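Local coordinates for protein eukaryotic translation initiation factor 2A (Schizosaccharomyces pombe, PDB 3WJ9) that probably directs the codon-dependent binding of initiator methionyl-tRNA to 40S ribosomal subunits in the early steps of translating a small number of specific mRNAs, at residues 73-78 against 90-94; 77-81 against 125-129; 368-374 against 400-406; 182-187 against 214-220. All blocks are in the same frame, centred on the assembly; numbering follows the deposited sequence.

Contact 1 (73-78 against 90-94); sequences AANTYE and TWERP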
loop_
_atom_site.group_PDB
_atom_site.type_symbol
_atom_site.label_atom_id
_atom_site.label_comp_id
_atom_site.label_asym_id
_atom_site.label_seq_id
_atom_site.Cartn_x
_atom_site.Cartn_y
_atom_site.Cartn_z
ATOM N N ALA A 73 16.084 16.967 0.601
ATOM C CA ALA A 73 16.111 15.749 -0.196
ATOM C C ALA A 73 15.919 16.055 -1.678
ATOM O O ALA A 73 14.842 16.475 -2.103
ATOM C CB ALA A 73 15.045 14.780 0.287
ATOM N N ALA A 74 16.973 15.839 -2.456
ATOM C CA ALA A 74 16.939 16.104 -3.889
ATOM C C ALA A 74 16.888 14.811 -4.694
ATOM O O ALA A 74 17.231 13.744 -4.185
ATOM C CB ALA A 74 18.146 16.930 -4.299
ATOM N N ASN A 75 16.450 14.919 -5.947
ATOM C CA ASN A 75 16.416 13.789 -6.875
ATOM C C ASN A 75 15.583 12.613 -6.369
ATOM O O ASN A 75 15.810 11.472 -6.766
ATOM C CB ASN A 75 17.839 13.311 -7.175
ATOM C CG ASN A 75 18.783 14.452 -7.505
ATOM O OD1 ASN A 75 18.464 15.323 -8.315
ATOM N ND2 ASN A 75 19.949 14.456 -6.871
ATOM N N THR A 76 14.625 12.893 -5.492
ATOM C CA THR A 76 13.790 11.845 -4.910
ATOM C C THR A 76 12.849 11.246 -5.945
ATOM O O THR A 76 12.484 11.901 -6.917
ATOM C CB THR A 76 12.952 12.367 -3.728
ATOM O OG1 THR A 76 12.326 13.602 -4.094
ATOM C CG2 THR A 76 13.832 12.597 -2.513
ATOM N N TYR A 77 12.466 9.992 -5.734
ATOM C CA TYR A 77 11.502 9.331 -6.603
ATOM C C TYR A 77 10.360 8.752 -5.781
ATOM O O TYR A 77 9.231 8.649 -6.257
ATOM C CB TYR A 77 12.165 8.217 -7.416
ATOM C CG TYR A 77 13.026 8.689 -8.568
ATOM C CD1 TYR A 77 14.151 9.472 -8.349
ATOM C CD2 TYR A 77 12.713 8.344 -9.874
ATOM C CE1 TYR A 77 14.938 9.903 -9.399
ATOM C CE2 TYR A 77 13.493 8.770 -10.931
ATOM C CZ TYR A 77 14.605 9.549 -10.687
ATOM O OH TYR A 77 15.387 9.976 -11.736
ATOM N N GLU A 78 10.666 8.360 -4.547
ATOM C CA GLU A 78 9.681 7.716 -3.686
ATOM C C GLU A 78 9.672 8.308 -2.279
ATOM O O GLU A 78 10.701 8.756 -1.772
ATOM C CB GLU A 78 9.938 6.207 -3.619
ATOM C CG GLU A 78 10.230 5.570 -4.970
ATOM C CD GLU A 78 9.258 4.466 -5.326
ATOM O OE1 GLU A 78 8.202 4.367 -4.669
ATOM O OE2 GLU A 78 9.546 3.706 -6.275
ATOM N N THR A 90 12.980 8.698 2.163
ATOM C CA THR A 90 13.120 9.255 0.820
ATOM C C THR A 90 14.102 8.466 -0.043
ATOM O O THR A 90 15.299 8.473 0.216
ATOM C CB THR A 90 13.595 10.724 0.868
ATOM O OG1 THR A 90 14.879 10.792 1.500
ATOM C CG2 THR A 90 12.608 11.587 1.638
ATOM N N TRP A 91 13.590 7.801 -1.076
ATOM C CA TRP A 91 14.435 7.082 -2.030
ATOM C C TRP A 91 14.964 8.032 -3.100
ATOM O O TRP A 91 14.189 8.669 -3.812
ATOM C CB TRP A 91 13.656 5.936 -2.693
ATOM C CG TRP A 91 14.480 5.049 -3.619
ATOM C CD1 TRP A 91 15.038 3.849 -3.310
ATOM C CD2 TRP A 91 14.803 5.293 -4.996
ATOM N NE1 TRP A 91 15.704 3.334 -4.392
ATOM C CE2 TRP A 91 15.572 4.201 -5.445
ATOM C CE3 TRP A 91 14.524 6.328 -5.889
ATOM C CZ2 TRP A 91 16.065 4.116 -6.746
ATOM C CZ3 TRP A 91 15.014 6.242 -7.184
ATOM C CH2 TRP A 91 15.775 5.143 -7.599
ATOM N N GLU A 92 16.285 8.134 -3.202
ATOM C CA GLU A 92 16.911 8.846 -4.311
ATOM C C GLU A 92 17.484 7.827 -5.286
ATOM O O GLU A 92 17.564 6.640 -4.969
ATOM C CB GLU A 92 18.014 9.785 -3.818
ATOM C CG GLU A 92 17.563 10.822 -2.805
ATOM C CD GLU A 92 18.701 11.716 -2.348
ATOM O OE1 GLU A 92 18.457 12.613 -1.515
ATOM O OE2 GLU A 92 19.839 11.522 -2.823
ATOM N N ARG A 93 17.881 8.279 -6.470
ATOM C CA ARG A 93 18.528 7.390 -7.425
ATOM C C ARG A 93 19.957 7.121 -6.960
ATOM O O ARG A 93 20.693 8.055 -6.647
ATOM C CB ARG A 93 18.510 7.989 -8.835
ATOM C CG ARG A 93 19.025 7.043 -9.910
ATOM C CD ARG A 93 19.001 7.671 -11.295
ATOM N NE ARG A 93 17.646 7.953 -11.764
ATOM C CZ ARG A 93 16.860 7.064 -12.365
ATOM N NH1 ARG A 93 17.287 5.826 -12.568
ATOM N NH2 ARG A 93 15.643 7.412 -12.762
ATOM N N PRO A 94 20.347 5.838 -6.899
ATOM C CA PRO A 94 21.658 5.426 -6.379
ATOM C C PRO A 94 22.841 5.995 -7.161
ATOM O O PRO A 94 22.685 6.417 -8.306
ATOM C CB PRO A 94 21.620 3.896 -6.494
ATOM C CG PRO A 94 20.545 3.604 -7.481
ATOM C CD PRO A 94 19.528 4.680 -7.294
#
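Two neighbouring strands of the first WD-repeat blade, joined as a beta hairpin, share both backbone groups of Trp91 with two successive residues. Tyr77 N donates to Trp91 O (2.9 Å) and Trp91 N donates to Glu78 O (3.1 Å), so Tyr77 and Glu78 both sit against one residue, the pattern of a classic beta bulge. The two carbonyls receive CA-H...O contacts, Trp91 O from Thr76 CA (3.4 Å) and Glu78 O from Thr90 CA (3.6 Å). Farther out, Tyr77 OH accepts twice from the Arg93 guanidinium, from NH2 at 2.8 Å and NE at 3.0 Å. The edge of Trp91 meets the face of Tyr77 in an offset edge-to-face pair, centroids 5.3 Å apart, and Trp91 NE1 bonds weakly to Asn124 O. Thr90 OG1 is satisfied by Trp109 NE1. Ala74 O and Glu92 OE1, both acceptors, lie 3.1 Å apart. Backbone bonds thus fix the hairpin, while the Tyr77-Arg93 bonds, beside the Trp91 ring, carry the contact past the paired residues to its exposed end.

Contact 2 (77-81 against 125-129); sequences YELGF and QTGWN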
loop_
_atom_site.group_PDB
_atom_site.type_symbol
_atom_site.label_atom_id
_atom_site.label_comp_id
_atom_site.label_asym_id
_atom_site.label_seq_id
_atom_site.Cartn_x
_atom_site.Cartn_y
_atom_site.Cartn_z
ATOM N N TYR A 77 12.466 9.992 -5.734
ATOM C CA TYR A 77 11.502 9.331 -6.603
ATOM C C TYR A 77 10.360 8.752 -5.781
ATOM O O TYR A 77 9.231 8.649 -6.257
ATOM C CB TYR A 77 12.165 8.217 -7.416
ATOM C CG TYR A 77 13.026 8.689 -8.568
ATOM C CD1 TYR A 77 14.151 9.472 -8.349
ATOM C CD2 TYR A 77 12.713 8.344 -9.874
ATOM C CE1 TYR A 77 14.938 9.903 -9.399
ATOM C CE2 TYR A 77 13.493 8.770 -10.931
ATOM C CZ TYR A 77 14.605 9.549 -10.687
ATOM O OH TYR A 77 15.387 9.976 -11.736
ATOM N N GLU A 78 10.666 8.360 -4.547
ATOM C CA GLU A 78 9.681 7.716 -3.686
ATOM C C GLU A 78 9.672 8.308 -2.279
ATOM O O GLU A 78 10.701 8.756 -1.772
ATOM C CB GLU A 78 9.938 6.207 -3.619
ATOM C CG GLU A 78 10.230 5.570 -4.970
ATOM C CD GLU A 78 9.258 4.466 -5.326
ATOM O OE1 GLU A 78 8.202 4.367 -4.669
ATOM O OE2 GLU A 78 9.546 3.706 -6.275
ATOM N N LEU A 79 8.496 8.312 -1.660
ATOM C CA LEU A 79 8.321 8.845 -0.315
ATOM C C LEU A 79 7.468 7.884 0.509
ATOM O O LEU A 79 6.657 7.140 -0.043
ATOM C CB LEU A 79 7.677 10.234 -0.365
ATOM C CG LEU A 79 8.377 11.320 -1.190
ATOM C CD1 LEU A 79 7.479 12.537 -1.354
ATOM C CD2 LEU A 79 9.701 11.721 -0.556
ATOM N N GLY A 80 7.653 7.894 1.826
ATOM C CA GLY A 80 6.909 6.998 2.691
ATOM C C GLY A 80 6.849 7.450 4.136
ATOM O O GLY A 80 7.868 7.769 4.743
ATOM N N PHE A 81 5.640 7.475 4.685
ATOM C CA PHE A 81 5.433 7.812 6.087
ATOM C C PHE A 81 5.426 6.562 6.957
ATOM O O PHE A 81 4.856 5.537 6.582
ATOM C CB PHE A 81 4.113 8.564 6.273
ATOM C CG PHE A 81 4.197 10.041 6.008
ATOM C CD1 PHE A 81 4.679 10.908 6.973
ATOM C CD2 PHE A 81 3.775 10.564 4.799
ATOM C CE1 PHE A 81 4.744 12.267 6.735
ATOM C CE2 PHE A 81 3.837 11.919 4.553
ATOM C CZ PHE A 81 4.324 12.774 5.523
ATOM N N GLN A 125 14.224 -0.372 -6.217
ATOM C CA GLN A 125 13.116 0.509 -5.918
ATOM C C GLN A 125 12.039 -0.306 -5.217
ATOM O O GLN A 125 11.258 0.217 -4.427
ATOM C CB GLN A 125 12.582 1.175 -7.180
ATOM C CG GLN A 125 13.603 1.996 -7.921
ATOM C CD GLN A 125 13.001 3.253 -8.487
ATOM O OE1 GLN A 125 11.994 3.746 -7.985
ATOM N NE2 GLN A 125 13.612 3.786 -9.535
ATOM N N THR A 126 12.011 -1.598 -5.523
ATOM C CA THR A 126 11.068 -2.531 -4.917
ATOM C C THR A 126 11.497 -2.899 -3.498
ATOM O O THR A 126 12.629 -3.337 -3.284
ATOM C CB THR A 126 10.943 -3.811 -5.760
ATOM O OG1 THR A 126 12.232 -4.426 -5.879
ATOM C CG2 THR A 126 10.433 -3.471 -7.152
ATOM N N GLY A 127 10.595 -2.720 -2.537
ATOM C CA GLY A 127 10.900 -2.998 -1.143
ATOM C C GLY A 127 12.008 -2.108 -0.617
ATOM O O GLY A 127 12.864 -2.547 0.150
ATOM N N TRP A 128 11.988 -0.848 -1.033
ATOM C CA TRP A 128 13.039 0.096 -0.681
ATOM C C TRP A 128 12.951 0.533 0.782
ATOM O O TRP A 128 13.956 0.558 1.489
ATOM C CB TRP A 128 12.979 1.319 -1.604
ATOM C CG TRP A 128 11.741 2.146 -1.430
ATOM C CD1 TRP A 128 10.515 1.907 -1.972
ATOM C CD2 TRP A 128 11.611 3.339 -0.654
ATOM N NE1 TRP A 128 9.628 2.879 -1.584
ATOM C CE2 TRP A 128 10.280 3.776 -0.768
ATOM C CE3 TRP A 128 12.492 4.088 0.135
ATOM C CZ2 TRP A 128 9.803 4.918 -0.135
ATOM C CZ3 TRP A 128 12.024 5.225 0.766
ATOM C CH2 TRP A 128 10.691 5.629 0.627
ATOM N N ASN A 129 11.743 0.848 1.237
ATOM C CA ASN A 129 11.554 1.460 2.548
ATOM C C ASN A 129 11.696 0.476 3.702
ATOM O O ASN A 129 11.608 -0.738 3.515
ATOM C CB ASN A 129 10.180 2.131 2.618
ATOM C CG ASN A 129 10.105 3.204 3.689
ATOM O OD1 ASN A 129 10.905 3.223 4.625
ATOM N ND2 ASN A 129 9.136 4.102 3.560
#
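In this beta-propeller, strand 76-81 is the first strand of the blade formed by the first WD repeat, and residues 125-129 belong to the link that carries the chain into the next blade. The link bends through a type II beta turn from Gln125 to Trp128, with Gly127 at its third position, where the positive phi favours glycine. Tyr77, at the start of the strand, only flanks the contact; its hydroxyl is bonded to Arg93. Glu78 follows and buries more surface here than any other residue of its strand, reaching between Gln125 and Trp128; its OE1 is 3.7 Å from Trp128 NE1. Leu79 turns its side chain the other way, onto Asn39, Cys41 and Ala52 of the preceding blade, yet its backbone stays in touch: Leu79 C lies 3.8 Å from Trp128 CZ2, near the plane of the indole. Next, Gly80 N meets the same ring edge at CH2 (4.0 Å). Phe81 again points to the preceding blade, so the strand has that blade on one flank and the link to the next on the other. No clear hydrogen bond crosses this surface contact, which rests on close fit. Asn129 directs OD1 to Ser89; a beta carbon on residue 80 would clash with its ND2, which stands 3.8 Å from Gly80 CA.

Contact 3 (368-374 against 400-406); sequences LLTAVTS and ELYQAFW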
loop_
_atom_site.group_PDB
_atom_site.type_symbol
_atom_site.label_atom_id
_atom_site.label_comp_id
_atom_site.label_asym_id
_atom_site.label_seq_id
_atom_site.Cartn_x
_atom_site.Cartn_y
_atom_site.Cartn_z
ATOM N N LEU A 368 -16.776 7.702 -3.415
ATOM C CA LEU A 368 -15.871 6.905 -4.225
ATOM C C LEU A 368 -15.122 7.795 -5.205
ATOM O O LEU A 368 -15.733 8.549 -5.959
ATOM C CB LEU A 368 -16.642 5.816 -4.974
ATOM C CG LEU A 368 -15.810 4.837 -5.800
ATOM C CD1 LEU A 368 -14.891 4.051 -4.883
ATOM C CD2 LEU A 368 -16.711 3.898 -6.587
ATOM N N LEU A 369 -13.797 7.710 -5.184
ATOM C CA LEU A 369 -12.974 8.479 -6.108
ATOM C C LEU A 369 -12.499 7.578 -7.241
ATOM O O LEU A 369 -12.162 6.416 -7.019
ATOM C CB LEU A 369 -11.780 9.109 -5.376
ATOM C CG LEU A 369 -10.952 10.199 -6.070
ATOM C CD1 LEU A 369 -10.267 11.077 -5.034
ATOM C CD2 LEU A 369 -9.913 9.614 -7.016
ATOM N N THR A 370 -12.500 8.111 -8.458
ATOM C CA THR A 370 -11.880 7.437 -9.591
ATOM C C THR A 370 -11.018 8.442 -10.339
ATOM O O THR A 370 -11.297 9.640 -10.321
ATOM C CB THR A 370 -12.920 6.818 -10.553
ATOM O OG1 THR A 370 -13.745 7.847 -11.112
ATOM C CG2 THR A 370 -13.794 5.800 -9.832
ATOM N N ALA A 371 -9.963 7.959 -10.984
ATOM C CA ALA A 371 -9.081 8.834 -11.743
ATOM C C ALA A 371 -8.488 8.112 -12.940
ATOM O O ALA A 371 -8.501 6.884 -13.013
ATOM C CB ALA A 371 -7.970 9.379 -10.852
ATOM N N VAL A 372 -7.980 8.890 -13.887
ATOM C CA VAL A 372 -7.235 8.353 -15.016
ATOM C C VAL A 372 -5.892 9.074 -15.051
ATOM O O VAL A 372 -5.847 10.301 -15.137
ATOM C CB VAL A 372 -7.997 8.531 -16.342
ATOM C CG1 VAL A 372 -7.147 8.068 -17.508
ATOM C CG2 VAL A 372 -9.313 7.763 -16.303
ATOM N N THR A 373 -4.801 8.316 -14.968
ATOM C CA THR A 373 -3.494 8.916 -14.713
ATOM C C THR A 373 -2.426 8.645 -15.776
ATOM O O THR A 373 -2.443 7.627 -16.466
ATOM C CB THR A 373 -2.936 8.446 -13.349
ATOM O OG1 THR A 373 -2.771 7.023 -13.357
ATOM C CG2 THR A 373 -3.882 8.835 -12.223
ATOM N N SER A 374 -1.499 9.591 -15.881
ATOM C CA SER A 374 -0.299 9.479 -16.701
ATOM C C SER A 374 0.845 9.096 -15.759
ATOM O O SER A 374 0.811 9.456 -14.584
ATOM C CB SER A 374 -0.030 10.808 -17.424
ATOM O OG SER A 374 1.109 10.758 -18.266
ATOM N N GLU A 400 -2.327 16.296 -18.061
ATOM C CA GLU A 400 -1.464 15.241 -17.550
ATOM C C GLU A 400 -1.537 15.164 -16.028
ATOM O O GLU A 400 -0.746 15.786 -15.322
ATOM C CB GLU A 400 -0.021 15.461 -18.005
ATOM C CG GLU A 400 0.833 14.208 -17.983
ATOM C CD GLU A 400 2.198 14.421 -18.604
ATOM O OE1 GLU A 400 2.665 15.579 -18.629
ATOM O OE2 GLU A 400 2.801 13.433 -19.073
ATOM N N LEU A 401 -2.507 14.399 -15.535
ATOM C CA LEU A 401 -2.661 14.174 -14.102
ATOM C C LEU A 401 -1.822 12.979 -13.664
ATOM O O LEU A 401 -1.752 11.969 -14.364
ATOM C CB LEU A 401 -4.130 13.946 -13.745
ATOM C CG LEU A 401 -4.428 13.575 -12.291
ATOM C CD1 LEU A 401 -4.177 14.755 -11.363
ATOM C CD2 LEU A 401 -5.847 13.056 -12.140
ATOM N N TYR A 402 -1.188 13.096 -12.503
ATOM C CA TYR A 402 -0.269 12.065 -12.042
ATOM C C TYR A 402 -0.852 11.211 -10.915
ATOM O O TYR A 402 -0.835 9.986 -10.992
ATOM C CB TYR A 402 1.051 12.704 -11.613
ATOM C CG TYR A 402 1.782 13.344 -12.770
ATOM C CD1 TYR A 402 1.833 12.714 -14.007
ATOM C CD2 TYR A 402 2.417 14.571 -12.635
ATOM C CE1 TYR A 402 2.498 13.280 -15.073
ATOM C CE2 TYR A 402 3.091 15.145 -13.703
ATOM C CZ TYR A 402 3.123 14.496 -14.920
ATOM O OH TYR A 402 3.784 15.056 -15.989
ATOM N N GLN A 403 -1.363 11.851 -9.869
ATOM C CA GLN A 403 -2.020 11.120 -8.792
ATOM C C GLN A 403 -3.111 11.950 -8.127
ATOM O O GLN A 403 -3.119 13.182 -8.198
ATOM C CB GLN A 403 -1.009 10.667 -7.736
ATOM C CG GLN A 403 -0.012 11.739 -7.285
ATOM C CD GLN A 403 1.299 11.153 -6.783
ATOM O OE1 GLN A 403 2.038 10.498 -7.522
ATOM N NE2 GLN A 403 1.596 11.396 -5.516
ATOM N N ALA A 404 -4.033 11.248 -7.482
ATOM C CA ALA A 404 -5.156 11.854 -6.783
ATOM C C ALA A 404 -5.682 10.856 -5.760
ATOM O O ALA A 404 -6.086 9.754 -6.120
ATOM C CB ALA A 404 -6.250 12.252 -7.763
ATOM N N PHE A 405 -5.675 11.237 -4.487
ATOM C CA PHE A 405 -6.011 10.293 -3.426
ATOM C C PHE A 405 -6.624 10.970 -2.207
ATOM O O PHE A 405 -6.306 12.116 -1.893
ATOM C CB PHE A 405 -4.762 9.507 -3.009
ATOM C CG PHE A 405 -3.504 10.332 -2.987
ATOM C CD1 PHE A 405 -3.213 11.148 -1.908
ATOM C CD2 PHE A 405 -2.605 10.282 -4.041
ATOM C CE1 PHE A 405 -2.057 11.910 -1.884
ATOM C CE2 PHE A 405 -1.448 11.038 -4.023
ATOM C CZ PHE A 405 -1.173 11.854 -2.943
ATOM N N TRP A 406 -7.504 10.242 -1.524
ATOM C CA TRP A 406 -8.141 10.718 -0.300
ATOM C C TRP A 406 -7.139 10.950 0.823
ATOM O O TRP A 406 -6.105 10.285 0.891
ATOM C CB TRP A 406 -9.193 9.716 0.180
ATOM C CG TRP A 406 -10.381 9.578 -0.709
ATOM C CD1 TRP A 406 -10.716 8.496 -1.468
ATOM C CD2 TRP A 406 -11.410 10.549 -0.917
ATOM N NE1 TRP A 406 -11.888 8.735 -2.142
ATOM C CE2 TRP A 406 -12.334 9.991 -1.822
ATOM C CE3 TRP A 406 -11.639 11.839 -0.430
ATOM C CZ2 TRP A 406 -13.468 10.678 -2.251
ATOM C CZ3 TRP A 406 -12.764 12.519 -0.856
ATOM C CH2 TRP A 406 -13.664 11.938 -1.756
#
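Strands 368-372 and 401-406 run almost exactly antiparallel, at 173°, yet their axes approach only to 7.7 Å: they belong to different blades of the beta-propeller and meet mainly through side chains. The first is the second strand of the fourth WD-repeat blade; the other pairs with the N-terminal strand 6-11, closing the ring by joining both chain ends in one blade. The two segments converge towards Ser374, whose N donates to Leu401 O at 2.8 Å. Nearby, Ser374 OG makes a weak 3.3 Å bond to Glu400 OE2, an acid whose stronger partner is Arg378. Just beyond, a classic beta bulge sets Tyr402 and Gln403 both opposite Arg10. In the middle, Ala371 CB touches Leu401 CD2 (4.4 Å) within an apolar layer to which Ile383 adds. At the far end Trp406, tied through NE1 to Glu360 O, presents a ring face to Leu369, and Leu369 CD1 lies 4.1 Å from the centroid of the five-membered ring, 16° off its normal.

Contact 4 (182-187 against 214-220); sequences AVFIPE and KADKVQF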
loop_
_atom_site.group_PDB
_atom_site.type_symbol
_atom_site.label_atom_id
_atom_site.label_comp_id
_atom_site.label_asym_id
_atom_site.label_seq_id
_atom_site.Cartn_x
_atom_site.Cartn_y
_atom_site.Cartn_z
ATOM N N ALA A 182 6.995 -12.306 9.164
ATOM C CA ALA A 182 6.835 -13.377 8.185
ATOM C C ALA A 182 7.918 -13.246 7.119
ATOM O O ALA A 182 8.126 -12.160 6.579
ATOM C CB ALA A 182 5.460 -13.329 7.559
ATOM N N VAL A 183 8.611 -14.345 6.826
ATOM C CA VAL A 183 9.800 -14.309 5.969
ATOM C C VAL A 183 9.749 -15.396 4.879
ATOM O O VAL A 183 9.003 -16.366 5.005
ATOM C CB VAL A 183 11.088 -14.472 6.820
ATOM C CG1 VAL A 183 12.311 -14.040 6.043
ATOM C CG2 VAL A 183 10.991 -13.663 8.107
ATOM N N PHE A 184 10.534 -15.231 3.815
ATOM C CA PHE A 184 10.536 -16.179 2.695
ATOM C C PHE A 184 11.940 -16.487 2.162
ATOM O O PHE A 184 12.802 -15.611 2.105
ATOM C CB PHE A 184 9.659 -15.644 1.559
ATOM C CG PHE A 184 9.665 -16.506 0.325
ATOM C CD1 PHE A 184 8.909 -17.662 0.271
ATOM C CD2 PHE A 184 10.413 -16.149 -0.782
ATOM C CE1 PHE A 184 8.905 -18.454 -0.859
ATOM C CE2 PHE A 184 10.413 -16.938 -1.917
ATOM C CZ PHE A 184 9.659 -18.090 -1.956
ATOM N N ILE A 185 12.152 -17.739 1.760
ATOM C CA ILE A 185 13.438 -18.201 1.237
ATOM C C ILE A 185 13.282 -18.752 -0.179
ATOM O O ILE A 185 12.537 -19.703 -0.389
ATOM C CB ILE A 185 14.056 -19.298 2.141
ATOM C CG1 ILE A 185 14.169 -18.813 3.589
ATOM C CG2 ILE A 185 15.404 -19.759 1.599
ATOM C CD1 ILE A 185 13.015 -19.246 4.473
ATOM N N PRO A 186 13.995 -18.164 -1.154
ATOM C CA PRO A 186 13.824 -18.548 -2.560
ATOM C C PRO A 186 14.407 -19.926 -2.859
ATOM O O PRO A 186 15.284 -20.392 -2.133
ATOM C CB PRO A 186 14.586 -17.455 -3.310
ATOM C CG PRO A 186 15.664 -17.061 -2.369
ATOM C CD PRO A 186 15.076 -17.179 -0.984
ATOM N N GLU A 187 13.920 -20.558 -3.924
ATOM C CA GLU A 187 14.323 -21.915 -4.288
ATOM C C GLU A 187 15.791 -22.010 -4.690
ATOM O O GLU A 187 16.275 -21.220 -5.498
ATOM C CB GLU A 187 13.450 -22.436 -5.434
ATOM C CG GLU A 187 13.944 -23.738 -6.051
ATOM C CD GLU A 187 13.466 -23.933 -7.478
ATOM O OE1 GLU A 187 12.374 -24.507 -7.674
ATOM O OE2 GLU A 187 14.184 -23.504 -8.405
ATOM N N LYS A 214 8.699 -25.276 -6.681
ATOM C CA LYS A 214 8.568 -24.498 -7.903
ATOM C C LYS A 214 8.262 -23.050 -7.554
ATOM O O LYS A 214 7.456 -22.400 -8.214
ATOM C CB LYS A 214 7.477 -25.081 -8.804
ATOM C CG LYS A 214 7.826 -26.433 -9.400
ATOM C CD LYS A 214 6.596 -27.123 -9.961
ATOM C CE LYS A 214 5.960 -26.304 -11.069
ATOM N NZ LYS A 214 4.750 -26.977 -11.612
ATOM N N ALA A 215 8.895 -22.557 -6.496
ATOM C CA ALA A 215 8.609 -21.218 -6.003
ATOM C C ALA A 215 9.857 -20.347 -5.981
ATOM O O ALA A 215 10.750 -20.535 -5.154
ATOM C CB ALA A 215 7.988 -21.289 -4.618
ATOM N N ASP A 216 9.911 -19.396 -6.904
ATOM C CA ASP A 216 11.010 -18.444 -6.960
ATOM C C ASP A 216 10.615 -17.161 -6.245
ATOM O O ASP A 216 11.460 -16.442 -5.713
ATOM C CB ASP A 216 11.392 -18.147 -8.411
ATOM C CG ASP A 216 11.341 -19.383 -9.290
ATOM O OD1 ASP A 216 11.803 -20.454 -8.844
ATOM O OD2 ASP A 216 10.834 -19.282 -10.426
ATOM N N LYS A 217 9.314 -16.887 -6.236
ATOM C CA LYS A 217 8.778 -15.661 -5.658
ATOM C C LYS A 217 7.721 -15.952 -4.600
ATOM O O LYS A 217 7.399 -17.110 -4.330
ATOM C CB LYS A 217 8.177 -14.775 -6.750
ATOM C CG LYS A 217 9.118 -14.453 -7.896
ATOM C CD LYS A 217 10.359 -13.726 -7.414
ATOM C CE LYS A 217 11.103 -13.091 -8.578
ATOM N NZ LYS A 217 11.412 -14.073 -9.654
ATOM N N VAL A 218 7.176 -14.889 -4.016
ATOM C CA VAL A 218 6.141 -15.013 -2.998
ATOM C C VAL A 218 5.398 -13.685 -2.838
ATOM O O VAL A 218 5.841 -12.655 -3.347
ATOM C CB VAL A 218 6.738 -15.447 -1.639
ATOM C CG1 VAL A 218 7.251 -14.240 -0.871
ATOM C CG2 VAL A 218 5.714 -16.215 -0.817
ATOM N N GLN A 219 4.265 -13.714 -2.143
ATOM C CA GLN A 219 3.527 -12.497 -1.822
ATOM C C GLN A 219 2.804 -12.653 -0.487
ATOM O O GLN A 219 2.005 -13.570 -0.308
ATOM C CB GLN A 219 2.534 -12.157 -2.936
ATOM C CG GLN A 219 1.917 -10.774 -2.824
ATOM C CD GLN A 219 1.325 -10.298 -4.136
ATOM O OE1 GLN A 219 1.449 -10.966 -5.162
ATOM N NE2 GLN A 219 0.683 -9.136 -4.112
ATOM N N PHE A 220 3.096 -11.756 0.452
ATOM C CA PHE A 220 2.497 -11.812 1.782
ATOM C C PHE A 220 1.332 -10.842 1.922
ATOM O O PHE A 220 1.342 -9.759 1.338
ATOM C CB PHE A 220 3.547 -11.517 2.855
ATOM C CG PHE A 220 4.395 -12.701 3.214
ATOM C CD1 PHE A 220 3.833 -13.815 3.811
ATOM C CD2 PHE A 220 5.755 -12.699 2.961
ATOM C CE1 PHE A 220 4.606 -14.905 4.145
ATOM C CE2 PHE A 220 6.536 -13.787 3.294
ATOM C CZ PHE A 220 5.962 -14.892 3.887
#
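Phe184, Phe220 and Glu187 make up most of this contact between strand 180-185 and the stretch that leads into strand 220-222. Phe184 is the centrepiece: Val218 CB stands over its ring in a CH-pi contact, 3.6 Å from the centroid and 8° off the normal, while Phe184 CZ reaches Lys217 O at 3.4 Å. Phe220 works in the opposite sense. It extends from 214-220 across to 182-187, takes Ala182 CB over its face at 4.0 Å from the ring centroid, and touches Phe184 CB with CE2 (4.0 Å). Each segment thus contributes one ring to the other's small aliphatic side chain. At the exposed end Glu187 covers Ala215, with Glu187 N bonded weakly to Ala215 O (3.4 Å); no salt bridge joins the two segments, and Glu187 OE2 lies 3.9 Å from the like-charged Asp216 OD1. Val195 and Leu229, from strands on the two sides, extend the apolar layer. Such face-to-face packing of one blade's second strand against the start of the next is characteristic of a beta-propeller.

Overall arrangement
All four contacts belong to the beta-propeller, the part of the longer protein present here, but only contact 1 lies within a single blade, where main-chain bonds join adjacent strands. Contacts 2, 3 and 4 lie between successive blades and depend mainly on side-chain packing. Contacts 1 and 2 share Tyr77 and Glu78 of strand 76-81 and touch directly: Trp128 CZ3 lies 3.5 Å from Trp91 N. Contact 2 is the surface contact, nearest the centre of the chain; contact 3 is buried, and contacts 1 and 4 are buried in part. Contacts 3 and 4, on opposite sides of the chain's centre, both use CH-pi packing, once and twice respectively, though contact 3 adds a strong backbone bond.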